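UDP-N-Acetylenolpyruvylglucosamine Reductase (Thermus caldophilus, PDB 2GQT) uses bound FAD to catalyse NADPH-dependent reduction of UDP-N-acetylenolpyruvylglucosamine to UDP-N-acetylmuramate in bacterial cell-wall synthesis. Local coordinates at residues A[100-105]-A[122-127]; A[72-77]-A[85-90]; A[94-99]-A[169-174]; A[76-81]-A[165-170]. All coordinates share one frame; numbering follows the deposited sequence.

Contact 1 of 4, residues A[100-105]-A[122-127]; sequences EGLLGI and GEMADA. With FAD (flavin-adenine dinucleotide), chain C.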
# COMPACT_ATOMS: atom_id res chain seq x y z
N GLU A 100 4.87 -14.58 5.67
CA GLU A 100 4.80 -15.28 4.39
C GLU A 100 3.57 -14.90 3.57
O GLU A 100 3.63 -14.80 2.35
CB GLU A 100 4.84 -16.80 4.57
CG GLU A 100 6.05 -17.34 5.29
CD GLU A 100 5.80 -17.58 6.76
OE1 GLU A 100 5.12 -16.75 7.39
OE2 GLU A 100 6.27 -18.61 7.29
N GLY A 101 2.45 -14.70 4.26
CA GLY A 101 1.19 -14.36 3.61
C GLY A 101 1.14 -12.95 3.04
O GLY A 101 0.17 -12.58 2.39
N LEU A 102 2.20 -12.17 3.28
CA LEU A 102 2.27 -10.79 2.80
C LEU A 102 3.18 -10.68 1.57
O LEU A 102 3.40 -9.58 1.07
CB LEU A 102 2.74 -9.86 3.92
CG LEU A 102 1.96 -10.01 5.24
CD1 LEU A 102 2.55 -9.14 6.32
CD2 LEU A 102 0.47 -9.71 5.05
N LEU A 103 3.71 -11.81 1.10
CA LEU A 103 4.49 -11.81 -0.13
C LEU A 103 3.67 -11.26 -1.29
O LEU A 103 2.49 -11.60 -1.46
CB LEU A 103 4.98 -13.23 -0.46
CG LEU A 103 5.84 -13.43 -1.71
CD1 LEU A 103 7.19 -12.72 -1.58
CD2 LEU A 103 6.06 -14.91 -1.97
N GLY A 104 4.30 -10.41 -2.09
CA GLY A 104 3.65 -9.87 -3.28
C GLY A 104 2.90 -8.57 -3.05
O GLY A 104 2.30 -8.03 -3.98
N ILE A 105 2.95 -8.05 -1.82
CA ILE A 105 2.32 -6.77 -1.50
C ILE A 105 3.40 -5.68 -1.47
O ILE A 105 4.23 -5.65 -0.57
CB ILE A 105 1.60 -6.82 -0.14
CG1 ILE A 105 0.60 -7.97 -0.12
CG2 ILE A 105 0.91 -5.47 0.11
CD1 ILE A 105 -0.09 -8.19 1.22
N GLY A 122 -2.99 -14.47 5.21
CA GLY A 122 -2.75 -13.65 6.39
C GLY A 122 -2.84 -12.18 6.07
O GLY A 122 -2.85 -11.79 4.90
N GLU A 123 -2.92 -11.36 7.11
CA GLU A 123 -2.97 -9.91 6.97
C GLU A 123 -2.00 -9.23 7.91
O GLU A 123 -1.55 -9.83 8.90
CB GLU A 123 -4.39 -9.38 7.20
CG GLU A 123 -4.93 -9.65 8.58
CD GLU A 123 -6.39 -9.26 8.72
OE1 GLU A 123 -6.77 -8.89 9.85
OE2 GLU A 123 -7.14 -9.32 7.72
N MET A 124 -1.68 -7.98 7.61
CA MET A 124 -0.68 -7.22 8.36
C MET A 124 -0.96 -7.25 9.86
O MET A 124 -0.03 -7.42 10.64
CB MET A 124 -0.59 -5.79 7.83
CG MET A 124 0.57 -4.99 8.42
SD MET A 124 2.17 -5.61 7.85
CE MET A 124 3.26 -4.39 8.58
N ALA A 125 -2.22 -7.10 10.25
CA ALA A 125 -2.60 -7.09 11.66
C ALA A 125 -2.13 -8.34 12.41
O ALA A 125 -1.75 -8.24 13.57
CB ALA A 125 -4.10 -6.92 11.80
N ASP A 126 -2.16 -9.49 11.74
CA ASP A 126 -1.73 -10.77 12.31
C ASP A 126 -0.27 -10.74 12.73
O ASP A 126 0.13 -11.48 13.63
CB ASP A 126 -1.89 -11.93 11.31
CG ASP A 126 -3.32 -12.14 10.85
OD1 ASP A 126 -4.28 -11.91 11.63
OD2 ASP A 126 -3.49 -12.59 9.69
N ALA A 127 0.53 -9.90 12.07
CA ALA A 127 1.98 -9.89 12.24
C ALA A 127 2.48 -8.76 13.13
O ALA A 127 3.68 -8.51 13.19
CB ALA A 127 2.68 -9.83 10.87
PA FAD C . 0.26 4.11 -0.27
O1A FAD C . -0.40 3.64 -1.49
O2A FAD C . 1.42 5.02 -0.35
O5B FAD C . -0.79 4.77 0.72
C5B FAD C . -2.02 4.09 1.00
C4B FAD C . -2.69 4.72 2.20
O4B FAD C . -1.85 4.50 3.36
C3B FAD C . -2.89 6.24 2.10
O3B FAD C . -4.08 6.56 2.83
C2B FAD C . -1.66 6.78 2.81
O2B FAD C . -1.88 8.09 3.33
C1B FAD C . -1.53 5.79 3.95
N9A FAD C . -0.18 5.69 4.55
C8A FAD C . 0.95 5.34 3.92
N7A FAD C . 1.95 5.34 4.80
C5A FAD C . 1.45 5.65 6.00
C6A FAD C . 1.98 5.83 7.29
N6A FAD C . 3.28 5.64 7.57
N1A FAD C . 1.14 6.17 8.28
C2A FAD C . -0.17 6.37 8.06
N3A FAD C . -0.72 6.23 6.86
C4A FAD C . 0.08 5.88 5.83
N1 FAD C . -3.11 -4.97 -1.02
C2 FAD C . -3.50 -6.02 -0.22
O2 FAD C . -4.11 -5.80 0.82
N3 FAD C . -3.23 -7.33 -0.61
C4 FAD C . -2.54 -7.62 -1.78
O4 FAD C . -2.31 -8.79 -2.09
C4X FAD C . -2.14 -6.54 -2.58
N5 FAD C . -1.46 -6.78 -3.77
C5X FAD C . -1.01 -5.70 -4.53
C6 FAD C . -0.26 -5.95 -5.69
C7 FAD C . 0.22 -4.90 -6.46
C7M FAD C . 1.04 -5.19 -7.72
C8 FAD C . -0.06 -3.58 -6.08
C8M FAD C . 0.45 -2.41 -6.92
C9 FAD C . -0.81 -3.33 -4.93
C9A FAD C . -1.29 -4.38 -4.14
N10 FAD C . -2.04 -4.15 -2.98
C10 FAD C . -2.43 -5.23 -2.20
C1' FAD C . -2.46 -2.78 -2.58
C2' FAD C . -1.38 -2.06 -1.75
O2' FAD C . -0.09 -2.67 -1.95
C3' FAD C . -1.69 -2.06 -0.25
O3' FAD C . -2.92 -1.36 -0.01
C4' FAD C . -0.55 -1.44 0.56
O4' FAD C . -0.79 -1.67 1.95
C5' FAD C . -0.37 0.06 0.32
O5' FAD C . 0.84 0.44 0.98
P FAD C . 1.70 1.65 0.40
O1P FAD C . 2.85 1.82 1.32
O2P FAD C . 1.95 1.50 -1.05
O3P FAD C . 0.66 2.84 0.67

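Contact 2 of 4, residues A[72-77]-A[85-90]; sequences YDLKGW and PLLVQE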
# COMPACT_ATOMS: atom_id res chain seq x y z
N TYR A 72 15.52 -0.95 10.62
CA TYR A 72 14.71 -2.04 11.14
C TYR A 72 15.55 -3.09 11.85
O TYR A 72 16.73 -3.28 11.55
CB TYR A 72 13.88 -2.71 10.03
CG TYR A 72 14.73 -3.41 8.99
CD1 TYR A 72 15.00 -4.78 9.08
CD2 TYR A 72 15.29 -2.70 7.92
CE1 TYR A 72 15.80 -5.42 8.14
CE2 TYR A 72 16.08 -3.34 6.98
CZ TYR A 72 16.33 -4.70 7.10
OH TYR A 72 17.12 -5.33 6.16
N ASP A 73 14.91 -3.77 12.79
CA ASP A 73 15.45 -4.95 13.42
C ASP A 73 14.26 -5.90 13.53
O ASP A 73 13.28 -5.56 14.18
CB ASP A 73 15.99 -4.58 14.82
CG ASP A 73 16.67 -5.74 15.53
OD1 ASP A 73 16.34 -6.91 15.28
OD2 ASP A 73 17.55 -5.47 16.38
N LEU A 74 14.33 -7.07 12.90
CA LEU A 74 13.20 -8.01 12.93
C LEU A 74 12.76 -8.40 14.34
O LEU A 74 11.60 -8.73 14.56
CB LEU A 74 13.51 -9.28 12.16
CG LEU A 74 13.54 -9.18 10.64
CD1 LEU A 74 14.11 -10.46 10.10
CD2 LEU A 74 12.15 -8.90 10.04
N LYS A 75 13.70 -8.37 15.28
CA LYS A 75 13.42 -8.75 16.65
C LYS A 75 13.25 -7.52 17.55
O LYS A 75 13.19 -7.64 18.78
CB LYS A 75 14.51 -9.68 17.17
CG LYS A 75 14.53 -11.05 16.49
CD LYS A 75 15.69 -11.91 16.96
CE LYS A 75 15.60 -13.32 16.40
NZ LYS A 75 14.36 -14.02 16.82
N GLY A 76 13.17 -6.35 16.92
CA GLY A 76 12.96 -5.10 17.65
C GLY A 76 12.04 -4.18 16.88
O GLY A 76 11.04 -4.61 16.32
N TRP A 77 12.38 -2.90 16.85
CA TRP A 77 11.56 -1.93 16.15
C TRP A 77 11.88 -1.89 14.67
O TRP A 77 13.05 -1.98 14.26
CB TRP A 77 11.70 -0.55 16.78
CG TRP A 77 10.99 -0.45 18.10
CD1 TRP A 77 11.53 -0.62 19.34
CD2 TRP A 77 9.59 -0.22 18.30
NE1 TRP A 77 10.56 -0.49 20.30
CE2 TRP A 77 9.36 -0.25 19.69
CE3 TRP A 77 8.51 0.01 17.43
CZ2 TRP A 77 8.08 -0.03 20.23
CZ3 TRP A 77 7.25 0.22 17.97
CH2 TRP A 77 7.05 0.18 19.35
N PRO A 85 8.15 -5.82 1.22
CA PRO A 85 8.85 -6.90 0.52
C PRO A 85 10.25 -7.22 1.03
O PRO A 85 10.67 -8.38 0.96
CB PRO A 85 8.89 -6.40 -0.93
CG PRO A 85 7.71 -5.48 -1.05
CD PRO A 85 7.63 -4.80 0.29
N LEU A 86 10.96 -6.22 1.55
CA LEU A 86 12.25 -6.46 2.17
C LEU A 86 12.09 -7.32 3.42
O LEU A 86 12.79 -8.31 3.61
CB LEU A 86 12.94 -5.14 2.51
CG LEU A 86 14.25 -5.25 3.30
CD1 LEU A 86 15.33 -6.03 2.52
CD2 LEU A 86 14.76 -3.89 3.67
N LEU A 87 11.16 -6.92 4.29
CA LEU A 87 10.94 -7.65 5.53
C LEU A 87 10.50 -9.08 5.30
O LEU A 87 10.94 -9.98 6.02
CB LEU A 87 9.93 -6.91 6.40
CG LEU A 87 10.41 -5.53 6.86
CD1 LEU A 87 9.23 -4.77 7.38
CD2 LEU A 87 11.50 -5.63 7.92
N VAL A 88 9.65 -9.32 4.30
CA VAL A 88 9.24 -10.69 3.98
C VAL A 88 10.47 -11.58 3.72
O VAL A 88 10.58 -12.69 4.25
CB VAL A 88 8.27 -10.71 2.78
CG1 VAL A 88 8.04 -12.12 2.27
CG2 VAL A 88 6.93 -10.05 3.16
N GLN A 89 11.39 -11.09 2.89
CA GLN A 89 12.58 -11.86 2.56
C GLN A 89 13.56 -11.96 3.73
O GLN A 89 14.16 -13.01 3.97
CB GLN A 89 13.28 -11.30 1.32
CG GLN A 89 12.43 -11.30 0.05
CD GLN A 89 11.95 -12.68 -0.35
OE1 GLN A 89 12.66 -13.68 -0.18
NE2 GLN A 89 10.74 -12.74 -0.91
N GLU A 90 13.71 -10.87 4.47
CA GLU A 90 14.58 -10.87 5.64
C GLU A 90 14.11 -11.85 6.70
O GLU A 90 14.93 -12.53 7.34
CB GLU A 90 14.69 -9.47 6.24
CG GLU A 90 15.47 -8.50 5.38
CD GLU A 90 16.95 -8.75 5.43
OE1 GLU A 90 17.38 -9.81 4.91
OE2 GLU A 90 17.67 -7.90 6.00

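Contact 3 of 4, residues A[94-99]-A[169-174]; sequences AGLSGL and LKERPK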
# COMPACT_ATOMS: atom_id res chain seq x y z
N ALA A 94 16.11 -15.10 8.29
CA ALA A 94 16.32 -15.19 9.73
C ALA A 94 15.65 -16.42 10.35
O ALA A 94 15.77 -16.65 11.55
CB ALA A 94 15.82 -13.93 10.43
N GLY A 95 14.92 -17.19 9.54
CA GLY A 95 14.17 -18.33 10.07
C GLY A 95 13.04 -17.87 10.96
O GLY A 95 12.71 -18.50 11.97
N LEU A 96 12.43 -16.75 10.57
CA LEU A 96 11.31 -16.18 11.30
C LEU A 96 10.04 -16.18 10.46
O LEU A 96 9.98 -15.60 9.37
CB LEU A 96 11.64 -14.77 11.78
CG LEU A 96 12.73 -14.71 12.87
CD1 LEU A 96 13.16 -13.27 13.10
CD2 LEU A 96 12.24 -15.37 14.16
N SER A 97 9.03 -16.86 10.98
CA SER A 97 7.76 -17.04 10.30
C SER A 97 6.73 -16.02 10.79
O SER A 97 6.72 -15.61 11.95
CB SER A 97 7.27 -18.46 10.54
OG SER A 97 6.03 -18.71 9.93
N GLY A 98 5.86 -15.60 9.88
CA GLY A 98 4.78 -14.68 10.23
C GLY A 98 4.47 -13.66 9.16
O GLY A 98 3.45 -12.99 9.21
N LEU A 99 5.36 -13.54 8.17
CA LEU A 99 5.15 -12.59 7.08
C LEU A 99 4.87 -13.25 5.73
O LEU A 99 4.66 -12.54 4.75
CB LEU A 99 6.33 -11.63 6.95
CG LEU A 99 6.79 -10.85 8.18
CD1 LEU A 99 7.96 -9.96 7.80
CD2 LEU A 99 5.67 -10.02 8.80
N LEU A 169 6.65 -12.60 15.28
CA LEU A 169 7.30 -13.64 14.47
C LEU A 169 7.69 -14.84 15.33
O LEU A 169 7.91 -14.70 16.54
CB LEU A 169 8.53 -13.09 13.77
CG LEU A 169 8.37 -11.81 12.94
CD1 LEU A 169 9.72 -11.26 12.51
CD2 LEU A 169 7.47 -12.04 11.73
N LYS A 170 7.78 -16.00 14.69
CA LYS A 170 8.05 -17.26 15.38
C LYS A 170 9.11 -18.04 14.62
O LYS A 170 9.11 -18.08 13.39
CB LYS A 170 6.78 -18.09 15.49
CG LYS A 170 6.75 -19.05 16.67
CD LYS A 170 6.21 -18.39 17.94
CE LYS A 170 4.68 -18.45 18.02
NZ LYS A 170 4.18 -19.82 18.35
N GLU A 171 10.01 -18.69 15.35
CA GLU A 171 11.08 -19.46 14.74
C GLU A 171 10.56 -20.70 14.00
O GLU A 171 9.79 -21.48 14.56
CB GLU A 171 12.12 -19.87 15.79
CG GLU A 171 12.86 -18.68 16.40
CD GLU A 171 13.86 -19.08 17.47
OE1 GLU A 171 14.59 -18.18 17.94
OE2 GLU A 171 13.92 -20.27 17.84
N ARG A 172 10.97 -20.83 12.75
CA ARG A 172 10.65 -21.99 11.91
C ARG A 172 11.83 -22.25 10.98
O ARG A 172 12.58 -21.33 10.67
CB ARG A 172 9.40 -21.74 11.07
CG ARG A 172 8.08 -21.92 11.79
CD ARG A 172 6.94 -22.14 10.80
NE ARG A 172 5.90 -22.99 11.35
CZ ARG A 172 4.79 -22.56 11.95
NH1 ARG A 172 4.56 -21.25 12.08
NH2 ARG A 172 3.91 -23.43 12.42
N PRO A 173 12.00 -23.51 10.52
CA PRO A 173 13.04 -23.78 9.52
C PRO A 173 12.90 -22.89 8.29
O PRO A 173 11.79 -22.70 7.78
CB PRO A 173 12.77 -25.24 9.15
CG PRO A 173 12.17 -25.84 10.36
CD PRO A 173 11.29 -24.74 10.90
N LYS A 174 14.02 -22.33 7.84
CA LYS A 174 14.03 -21.47 6.66
C LYS A 174 13.36 -22.15 5.46
O LYS A 174 12.57 -21.53 4.76
CB LYS A 174 15.46 -21.00 6.32
CG LYS A 174 15.56 -20.12 5.08
CD LYS A 174 16.95 -19.54 4.88
CE LYS A 174 17.08 -18.83 3.53
NZ LYS A 174 16.16 -17.67 3.40

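Contact 4 of 4, residues A[76-81]-A[165-170]; sequences GWVGAG and VRLKLK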
# COMPACT_ATOMS: atom_id res chain seq x y z
N GLY A 76 13.17 -6.35 16.92
CA GLY A 76 12.96 -5.10 17.65
C GLY A 76 12.04 -4.18 16.88
O GLY A 76 11.04 -4.61 16.32
N TRP A 77 12.38 -2.90 16.85
CA TRP A 77 11.56 -1.93 16.15
C TRP A 77 11.88 -1.89 14.67
O TRP A 77 13.05 -1.98 14.26
CB TRP A 77 11.70 -0.55 16.78
CG TRP A 77 10.99 -0.45 18.10
CD1 TRP A 77 11.53 -0.62 19.34
CD2 TRP A 77 9.59 -0.22 18.30
NE1 TRP A 77 10.56 -0.49 20.30
CE2 TRP A 77 9.36 -0.25 19.69
CE3 TRP A 77 8.51 0.01 17.43
CZ2 TRP A 77 8.08 -0.03 20.23
CZ3 TRP A 77 7.25 0.22 17.97
CH2 TRP A 77 7.05 0.18 19.35
N VAL A 78 10.82 -1.77 13.88
CA VAL A 78 10.89 -1.77 12.43
C VAL A 78 10.28 -0.46 11.94
O VAL A 78 9.11 -0.18 12.19
CB VAL A 78 10.10 -2.98 11.85
CG1 VAL A 78 9.97 -2.91 10.34
CG2 VAL A 78 10.75 -4.30 12.28
N GLY A 79 11.07 0.37 11.28
CA GLY A 79 10.58 1.66 10.81
C GLY A 79 9.46 1.54 9.78
O GLY A 79 9.47 0.64 8.95
N ALA A 80 8.50 2.46 9.84
CA ALA A 80 7.34 2.39 8.95
C ALA A 80 7.66 2.67 7.49
O ALA A 80 6.87 2.31 6.61
CB ALA A 80 6.25 3.31 9.44
N GLY A 81 8.78 3.34 7.23
CA GLY A 81 9.23 3.59 5.86
C GLY A 81 9.94 2.41 5.22
O GLY A 81 10.26 2.46 4.04
N VAL A 165 6.95 -0.19 13.98
CA VAL A 165 6.19 -1.32 14.50
C VAL A 165 7.11 -2.35 15.15
O VAL A 165 8.31 -2.37 14.89
CB VAL A 165 5.33 -2.02 13.40
CG1 VAL A 165 4.42 -1.04 12.68
CG2 VAL A 165 6.20 -2.79 12.41
N ARG A 166 6.51 -3.22 15.96
CA ARG A 166 7.14 -4.45 16.40
C ARG A 166 6.35 -5.57 15.76
O ARG A 166 5.13 -5.55 15.76
CB ARG A 166 7.09 -4.60 17.92
CG ARG A 166 7.78 -3.50 18.69
CD ARG A 166 7.87 -3.88 20.15
NE ARG A 166 8.65 -5.11 20.26
CZ ARG A 166 9.94 -5.18 20.60
NH1 ARG A 166 10.59 -4.08 20.94
NH2 ARG A 166 10.55 -6.35 20.64
N LEU A 167 7.07 -6.54 15.22
CA LEU A 167 6.47 -7.66 14.51
C LEU A 167 6.29 -8.87 15.42
O LEU A 167 7.05 -9.07 16.37
CB LEU A 167 7.31 -8.03 13.28
CG LEU A 167 7.52 -6.94 12.23
CD1 LEU A 167 8.50 -7.42 11.17
CD2 LEU A 167 6.22 -6.51 11.57
N LYS A 168 5.28 -9.67 15.10
CA LYS A 168 5.00 -10.91 15.81
C LYS A 168 5.49 -12.06 14.94
O LYS A 168 4.85 -12.42 13.95
CB LYS A 168 3.50 -11.03 16.07
CG LYS A 168 3.10 -12.24 16.89
CD LYS A 168 1.59 -12.36 16.98
CE LYS A 168 1.17 -13.61 17.71
NZ LYS A 168 -0.31 -13.69 17.82
N LEU A 169 6.65 -12.60 15.28
CA LEU A 169 7.30 -13.64 14.47
C LEU A 169 7.69 -14.84 15.33
O LEU A 169 7.91 -14.70 16.54
CB LEU A 169 8.53 -13.09 13.77
CG LEU A 169 8.37 -11.81 12.94
CD1 LEU A 169 9.72 -11.26 12.51
CD2 LEU A 169 7.47 -12.04 11.73
N LYS A 170 7.78 -16.00 14.69
CA LYS A 170 8.05 -17.26 15.38
C LYS A 170 9.11 -18.04 14.62
O LYS A 170 9.11 -18.08 13.39
CB LYS A 170 6.78 -18.09 15.49
CG LYS A 170 6.75 -19.05 16.67
CD LYS A 170 6.21 -18.39 17.94
CE LYS A 170 4.68 -18.45 18.02
NZ LYS A 170 4.18 -19.82 18.35
O HOH W 1 9.86 -6.91 15.65

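Contact 1 of 4, residues A[100-105]-A[122-127]
G101 and G122 bring their backbones within 4.9 Å, CA to CA, and from there the 3-10 turn 100-102 diverges from the backbone of 122-127, with no hydrogen bond joining the two. Both segments belong to the FAD-binding domain of this MurB-family enzyme. L102 makes the largest share of the contact. Its CG stands beside the backbone N and anti to the carbonyl carbon (chi1 -51°), and its two methyls divide the work: CD2 lies 3.8 Å from M124 N, against the peptide linking E123 to M124, while CD1 meets M124 SD at 3.9 Å. The two side chains cross at about a right angle. M124 also packs on helix 109-114. The short 124-126 turn is tied down at its start: E123 N gives a 2.9 Å bond to D126 OD2, arriving from above the carboxylate plane, and D126 N bonds back to E123 O. E123 leaves its backbone pointing away from 100-105; its carboxylate forms a salt bridge with R152, probably an active-site residue, and also accepts a bond from N116. After L102 the chain makes a type II turn to I105, with G104 at positive phi, and reaches the flavin. There I105 presses against the pyrimidine end of the isoalloxazine: CG1 is 3.6 Å from FAD C4, and CD1 is 3.7 Å from FAD N3.

Contact 2 of 4, residues A[72-77]-A[85-90]
Y72 points its ring at helix 84-93 and meets L86, L87 and E90 there. With CG between the backbone N and the carbonyl carbon (chi1 65°), the crowded position, Y72 brings that atom 4.1 Å from L87 CD2. The ring crosses L86 at about a right angle, with ring atom CE2 3.6 Å from L86 CD2. Y72 and L87 instead slide past each other in opposite directions, and L87 CD2 approaches Y72 CD1 at 3.8 Å; both leucine methyls come in obliquely. At the far end the hydroxyl donates to E90: Y72 OH to E90 OE2 is 2.6 Å, a short bond. It is received on the anti side of the carboxylate, whose plane is turned 73° from the ring, while OE2 itself lies near the ring plane. E90 OE1 forms a salt bridge with R93 one turn closer to the helix end, which probably favours the ionised carboxylate. This is a loop-on-helix contact within the FAD-binding domain, joining the turn before strand 77-79 to the helix that follows that strand. D73 to G76 forms a type I turn, and D73 OD1 accepts from K75 N at 3.0 Å in an Asx turn. L74, within this turn, also points its CB toward the helix. Its CD2 is 4.0 Å from L87 CD2, so L87 CD2 touches both Y72 and L74, whereas L74 CD1 rests 3.5 Å from the backbone E90 O.

Contact 3 of 4, residues A[94-99]-A[169-174]
S97 and K170 form an antiparallel hydrogen-bonded pair: S97 N bonds to K170 O at 2.7 Å, nearly straight at 171°, and K170 N returns a 3.0 Å bond to S97 O. A third backbone bond, R172 N to G95 O (3.0 Å), reaches its acceptor from above the carbonyl plane. G95 O also takes a CA-H contact from E171, and S97 O one from L169, besides their N-H donors. Apolar contact centres on L169, whose CG lies beside the backbone N (chi1 -52°) and whose methyls part. CD1 meets L96 CD1 at 4.0 Å, the two leucines crossing at about a right angle; CD2 packs on L99 CG at 3.8 Å. Next to this, L96 CD2 touches the aliphatic CG of E171. The S97 side chain extends from the other face of the strand pair, where the R172 chain passes it: R172 CD is 3.7 Å from S97 CB, and NH1 comes near OG without bonding. S97 OG is hydrogen-bonded instead to the E100 carboxylate, while helix 174-187 packs against both S97 and R172. G95 ends helix 84-93 in a Schellman motif, its positive phi turning the chain into strand 96-97. This two-pair antiparallel ladder, L96-E171 being non-hydrogen-bonded, joins the chain leaving helix 84-93 to the end of strand 161-171, just before P173 at the N-cap position of helix 174-187.

Contact 4 of 4, residues A[76-81]-A[165-170]
V78 and V165 are a hydrogen-bonded antiparallel pair joining strand 77-79 to strand 161-171 in the antiparallel sheet. V78 N reaches V165 O at 2.8 Å, nearly along the C=O axis, and V165 N bonds back to V78 O over the same length. On the buried face the valines pack closely, V78 CB 3.9 Å from V165 CG2. V78 CG2, beside its own backbone N, turns to L167 CD1 at 4.0 Å, the two side chains crossing at about a right angle. V165 goes on to pack against helix 109-114. The opposite face carries W77 and R166, both partly exposed. R166 passes its aliphatic part over the indole: CG sits 3.5 Å from the centroid of the six-membered ring, almost exactly on its normal, a CH-pi contact. The charged end holds on far less firmly. Its plane stands 83° from the indole, and CZ is 5.0 Å from the centroid of the five-membered ring, at most a weak cation-pi attraction. At G76 the strands have separated enough for a water to lie between them, 2.7 Å from G76 O, where it accepts from L167 N.

How the contacts relate
Contacts 2 and 4 lie closest, their centres 6 Å apart; they share G76 and W77, and L87 CD1 meets V78 CG1 at 3.6 Å. Contacts 3 and 4 share L169 and K170 and pair neighbouring parts of strand 161-171 with different short strands, 96-97 and 77-79. L99 links contact 3 to contact 2, through its CD1 against L87 O (3.5 Å), and to contact 1, through its CD2 against A127 CB (3.6 Å). A127 O probably also bonds to K168 N of contact 4. Contact 1 alone touches the flavin. The nearest side chains of contacts 4, 2 and 3 stop about 8, 11 and 13 Å from FAD, respectively.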